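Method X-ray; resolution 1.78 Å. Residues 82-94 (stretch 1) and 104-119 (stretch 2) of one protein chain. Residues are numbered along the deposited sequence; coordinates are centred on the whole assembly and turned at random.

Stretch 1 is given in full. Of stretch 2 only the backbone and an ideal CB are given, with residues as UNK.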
# COMPACT_ATOMS: atom_id res chain seq x y z
N ASN A 82 -11.65 1.41 -12.75
CA ASN A 82 -10.54 2.34 -12.52
C ASN A 82 -11.08 3.70 -12.14
O ASN A 82 -12.27 3.97 -12.31
CB ASN A 82 -9.63 2.43 -13.75
CG ASN A 82 -10.32 3.05 -14.95
OD1 ASN A 82 -10.74 4.20 -14.90
ND2 ASN A 82 -10.42 2.29 -16.03
N LEU A 83 -10.20 4.56 -11.63
CA LEU A 83 -10.59 5.86 -11.10
C LEU A 83 -10.20 7.02 -12.02
O LEU A 83 -10.14 8.16 -11.58
CB LEU A 83 -9.97 6.07 -9.71
CG LEU A 83 -10.36 5.08 -8.61
CD1 LEU A 83 -9.74 5.47 -7.28
CD2 LEU A 83 -11.87 4.99 -8.48
N ASP A 84 -9.96 6.73 -13.30
CA ASP A 84 -9.58 7.76 -14.28
C ASP A 84 -10.55 8.95 -14.31
O ASP A 84 -10.12 10.09 -14.44
CB ASP A 84 -9.47 7.16 -15.69
CG ASP A 84 -8.30 6.19 -15.83
OD1 ASP A 84 -7.64 5.88 -14.82
OD2 ASP A 84 -8.05 5.74 -16.97
N ASN A 85 -11.84 8.67 -14.20
CA ASN A 85 -12.86 9.72 -14.12
C ASN A 85 -13.61 9.67 -12.81
O ASN A 85 -14.83 9.80 -12.77
CB ASN A 85 -13.85 9.59 -15.29
CG ASN A 85 -13.17 9.70 -16.63
OD1 ASN A 85 -13.47 8.94 -17.55
ND2 ASN A 85 -12.25 10.64 -16.76
N GLY A 86 -12.87 9.50 -11.72
CA GLY A 86 -13.46 9.36 -10.40
C GLY A 86 -14.11 8.00 -10.20
O GLY A 86 -14.00 7.11 -11.06
N ILE A 87 -14.79 7.84 -9.07
CA ILE A 87 -15.41 6.56 -8.75
C ILE A 87 -16.54 6.33 -9.75
O ILE A 87 -17.42 7.18 -9.88
CB ILE A 87 -15.93 6.53 -7.30
CG1 ILE A 87 -14.76 6.68 -6.32
CG2 ILE A 87 -16.70 5.25 -7.03
CD1 ILE A 87 -15.16 7.16 -4.95
N PRO A 88 -16.51 5.19 -10.47
CA PRO A 88 -17.52 4.93 -11.50
C PRO A 88 -18.83 4.44 -10.88
O PRO A 88 -19.06 3.24 -10.77
CB PRO A 88 -16.86 3.86 -12.37
CG PRO A 88 -15.97 3.12 -11.44
CD PRO A 88 -15.50 4.12 -10.42
N VAL A 89 -19.68 5.39 -10.49
CA VAL A 89 -20.89 5.07 -9.74
C VAL A 89 -21.86 4.22 -10.56
O VAL A 89 -22.41 3.24 -10.05
CB VAL A 89 -21.58 6.35 -9.22
CG1 VAL A 89 -22.95 6.03 -8.61
CG2 VAL A 89 -20.69 7.04 -8.19
N GLU A 90 -22.05 4.58 -11.84
CA GLU A 90 -22.98 3.87 -12.71
C GLU A 90 -22.53 2.43 -12.96
O GLU A 90 -23.36 1.52 -12.96
CB GLU A 90 -23.17 4.59 -14.05
CG GLU A 90 -23.76 6.00 -13.96
CD GLU A 90 -25.24 6.03 -13.60
OE1 GLU A 90 -25.86 4.96 -13.40
OE2 GLU A 90 -25.79 7.15 -13.51
N GLU A 91 -21.23 2.23 -13.16
CA GLU A 91 -20.69 0.87 -13.33
C GLU A 91 -20.94 0.03 -12.08
O GLU A 91 -21.35 -1.12 -12.16
CB GLU A 91 -19.19 0.90 -13.62
CG GLU A 91 -18.81 1.64 -14.90
CD GLU A 91 -17.47 1.22 -15.48
OE1 GLU A 91 -17.05 0.05 -15.28
OE2 GLU A 91 -16.83 2.05 -16.17
N ILE A 92 -20.68 0.62 -10.92
CA ILE A 92 -20.86 -0.09 -9.66
C ILE A 92 -22.33 -0.48 -9.46
O ILE A 92 -22.63 -1.63 -9.15
CB ILE A 92 -20.27 0.73 -8.48
CG1 ILE A 92 -18.75 0.80 -8.62
CG2 ILE A 92 -20.65 0.09 -7.15
CD1 ILE A 92 -18.08 1.88 -7.81
N ALA A 93 -23.25 0.45 -9.67
CA ALA A 93 -24.69 0.14 -9.59
C ALA A 93 -25.07 -1.05 -10.47
O ALA A 93 -25.83 -1.94 -10.04
CB ALA A 93 -25.51 1.37 -9.95
N ALA A 94 -24.53 -1.10 -11.68
CA ALA A 94 -24.82 -2.20 -12.61
C ALA A 94 -24.28 -3.55 -12.12
O ALA A 94 -24.79 -4.59 -12.52
CB ALA A 94 -24.26 -1.88 -13.99
N UNK A 104 -10.04 3.73 0.16
CA UNK A 104 -8.86 4.27 -0.52
C UNK A 104 -9.21 4.64 -1.96
O UNK A 104 -8.57 4.18 -2.91
CB UNK A 104 -7.71 3.26 -0.49
N UNK A 105 -10.23 5.47 -2.09
CA UNK A 105 -10.88 5.76 -3.37
C UNK A 105 -11.11 7.26 -3.63
O UNK A 105 -11.70 7.62 -4.66
CB UNK A 105 -12.22 5.03 -3.43
N UNK A 106 -10.66 8.13 -2.73
CA UNK A 106 -10.90 9.57 -2.84
C UNK A 106 -12.35 9.95 -2.59
O UNK A 106 -12.83 10.96 -3.09
CB UNK A 106 -10.48 10.06 -4.23
N UNK A 107 -13.04 9.14 -1.79
CA UNK A 107 -14.46 9.33 -1.53
C UNK A 107 -14.73 10.67 -0.83
O UNK A 107 -14.05 11.01 0.13
CB UNK A 107 -15.00 8.17 -0.68
N UNK A 108 -15.70 11.42 -1.33
CA UNK A 108 -16.25 12.57 -0.59
C UNK A 108 -17.69 12.30 -0.14
O UNK A 108 -18.26 11.25 -0.45
CB UNK A 108 -16.20 13.83 -1.45
N UNK A 109 -18.26 13.22 0.62
CA UNK A 109 -19.60 13.04 1.20
C UNK A 109 -20.68 12.83 0.15
O UNK A 109 -21.58 12.02 0.34
CB UNK A 109 -19.96 14.25 2.06
N UNK A 110 -20.59 13.57 -0.94
CA UNK A 110 -21.55 13.46 -2.04
C UNK A 110 -21.50 12.06 -2.64
O UNK A 110 -22.53 11.39 -2.75
CB UNK A 110 -21.27 14.51 -3.12
N UNK A 111 -20.30 11.62 -3.00
CA UNK A 111 -20.11 10.32 -3.63
C UNK A 111 -20.43 9.16 -2.69
O UNK A 111 -20.96 8.14 -3.12
CB UNK A 111 -18.67 10.19 -4.13
N UNK A 112 -20.13 9.33 -1.41
CA UNK A 112 -20.58 8.38 -0.39
C UNK A 112 -22.11 8.24 -0.40
O UNK A 112 -22.62 7.13 -0.37
CB UNK A 112 -20.10 8.82 0.99
N UNK A 113 -22.82 9.36 -0.45
CA UNK A 113 -24.29 9.33 -0.50
C UNK A 113 -24.79 8.57 -1.73
O UNK A 113 -25.71 7.75 -1.65
CB UNK A 113 -24.85 10.75 -0.51
N UNK A 114 -24.16 8.83 -2.87
CA UNK A 114 -24.50 8.14 -4.12
C UNK A 114 -24.27 6.63 -4.08
O UNK A 114 -25.09 5.85 -4.57
CB UNK A 114 -23.68 8.74 -5.27
N UNK A 115 -23.14 6.22 -3.51
CA UNK A 115 -22.83 4.79 -3.37
C UNK A 115 -23.74 4.12 -2.35
O UNK A 115 -24.13 2.96 -2.52
CB UNK A 115 -21.37 4.60 -2.96
N UNK A 116 -24.09 4.85 -1.28
CA UNK A 116 -24.94 4.29 -0.23
C UNK A 116 -26.33 3.96 -0.73
O UNK A 116 -26.99 3.07 -0.20
CB UNK A 116 -25.04 5.26 0.95
N UNK A 117 -26.78 4.69 -1.75
CA UNK A 117 -28.04 4.38 -2.43
C UNK A 117 -27.99 3.01 -3.10
O UNK A 117 -29.02 2.36 -3.25
CB UNK A 117 -28.36 5.46 -3.47
N UNK A 118 -26.79 2.57 -3.48
CA UNK A 118 -26.62 1.28 -4.14
C UNK A 118 -26.51 0.16 -3.11
O UNK A 118 -27.21 -0.85 -3.21
CB UNK A 118 -25.38 1.30 -5.04
N UNK A 119 -25.62 0.34 -2.14
CA UNK A 119 -25.42 -0.65 -1.11
C UNK A 119 -24.68 -0.04 0.07
O UNK A 119 -24.10 1.04 -0.04
CB UNK A 119 -24.66 -1.85 -1.66

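Position 104 points its CA-to-CB bond away from stretch 1, and nothing there comes within reach, so the visible atoms scarcely restrict it. It is Asn104, whose amide is hydrogen-bonded elsewhere in the structure.

At 105 the bond points toward stretch 1, and the ideal CB already lies 3.9 Å from Ile87 CD1. A small apolar residue suits so little space. Ala105 fills it, its CB 4.0 Å from Ile87 CD1, while its backbone O lies 3.5 Å from the same methyl.

Position 106 has phi 71° and psi 28°, a conformation that favours glycine and tolerates asparagine; it is Gly106.

The bond at 107 points sideways, but Ile87 CD1 is 4.4 Å from the ideal CB, so an apolar chain that bends back would find a partner. Leu107 (chi1 t, chi2 p) does so, bringing CD1 to 3.5 Å from Ile87 CD1.

Position 108 immediately precedes a helix, where Asp, Asn, Ser or Thr can accept from free backbone amides. Asp108 caps it: its OD1 accepts from the backbone N of 111 at 2.9 Å. Positions 109 and 110 are out of reach of stretch 1, and small or polar residues would do; they are Ala109 and Asp110.

Position 111 points toward Ile87 and Val89, and a modest side chain with a methyl would suit. Thr111 serves two sides: CG2 lies 3.8 Å from Ile87 CD1, while OG1 donates to Asp108 OD1 at 2.9 Å.

Neither 112, pointing away, nor 113, out of reach, is constrained by stretch 1; they are Tyr112 and Ala113.

At 114 the bond points toward stretch 1 and the ideal CB is 4.4 Å from Val89 CG1, yet a long chain can leave the contact, so an aliphatic stem with a polar end is acceptable. The stem of Lys114 starts beside Val89, and its end leaves the contact, where its NZ forms a salt bridge with Asp110 OD2 at 2.9 Å, one helical turn back.

Position 115 points sideways, with Ile87, Val89 and Ile92 grouped beyond the ideal CB; a long, flexible apolar chain, such as Leu or Met, is expected. Leu115 places CD2 4.0 Å from Val89 CG2, 4.1 Å from Ile92 CD1 and 4.2 Å from Ile87 CG2.

Positions 116 and 117 are out of reach. Ser116 OG donates to Tyr112 O at 2.9 Å; Glu117 follows.

Position 118 faces helix 89-94, with Ala93 CA 4.7 Å from the ideal CB. The short alanine leaves room for Ile, Leu or Val. Ile118 sends CD1 to 3.7 Å from Ala93 CB and 3.9 Å from Val89 CG1. Position 119 is out of reach of stretch 1, which sets no demand on it; it is Ala119.

Stretch 2, residues 104-119: NAGLDADTYAKLSEIA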
# COMPACT_ATOMS: atom_id res chain seq x y z
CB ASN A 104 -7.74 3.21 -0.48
CG ASN A 104 -6.39 3.75 -0.90
OD1 ASN A 104 -6.18 4.96 -1.03
ND2 ASN A 104 -5.44 2.85 -1.11
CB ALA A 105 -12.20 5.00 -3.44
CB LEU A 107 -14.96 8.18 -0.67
CG LEU A 107 -16.46 7.93 -0.59
CD1 LEU A 107 -17.02 7.57 -1.96
CD2 LEU A 107 -16.73 6.82 0.41
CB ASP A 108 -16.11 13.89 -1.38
CG ASP A 108 -16.77 13.84 -2.75
OD1 ASP A 108 -17.83 13.20 -2.90
OD2 ASP A 108 -16.22 14.47 -3.67
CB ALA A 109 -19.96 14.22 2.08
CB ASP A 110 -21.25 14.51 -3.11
CG ASP A 110 -22.20 14.43 -4.30
OD1 ASP A 110 -23.43 14.34 -4.08
OD2 ASP A 110 -21.71 14.45 -5.45
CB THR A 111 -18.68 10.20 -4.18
OG1 THR A 111 -18.42 11.30 -5.05
CG2 THR A 111 -18.50 8.92 -4.96
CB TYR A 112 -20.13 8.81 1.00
CG TYR A 112 -20.75 7.97 2.10
CD1 TYR A 112 -20.29 6.68 2.35
CD2 TYR A 112 -21.82 8.45 2.85
CE1 TYR A 112 -20.86 5.91 3.35
CE2 TYR A 112 -22.39 7.68 3.85
CZ TYR A 112 -21.91 6.40 4.09
OH TYR A 112 -22.45 5.61 5.07
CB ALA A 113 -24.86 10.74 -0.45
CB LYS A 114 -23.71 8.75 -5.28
CG LYS A 114 -24.10 10.18 -5.61
CD LYS A 114 -23.17 10.76 -6.65
CE LYS A 114 -23.65 12.13 -7.10
NZ LYS A 114 -22.58 12.89 -7.79
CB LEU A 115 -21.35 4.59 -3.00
CG LEU A 115 -20.30 5.01 -4.03
CD1 LEU A 115 -18.90 4.84 -3.44
CD2 LEU A 115 -20.42 4.22 -5.33
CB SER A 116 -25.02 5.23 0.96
OG SER A 116 -23.75 5.33 1.56
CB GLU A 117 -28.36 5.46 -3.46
CG GLU A 117 -29.79 5.45 -3.93
CD GLU A 117 -30.09 6.60 -4.85
OE1 GLU A 117 -29.36 6.78 -5.85
OE2 GLU A 117 -31.07 7.33 -4.58
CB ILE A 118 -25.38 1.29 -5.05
CG1 ILE A 118 -25.47 2.44 -6.06
CG2 ILE A 118 -25.23 -0.05 -5.78
CD1 ILE A 118 -24.17 2.75 -6.78
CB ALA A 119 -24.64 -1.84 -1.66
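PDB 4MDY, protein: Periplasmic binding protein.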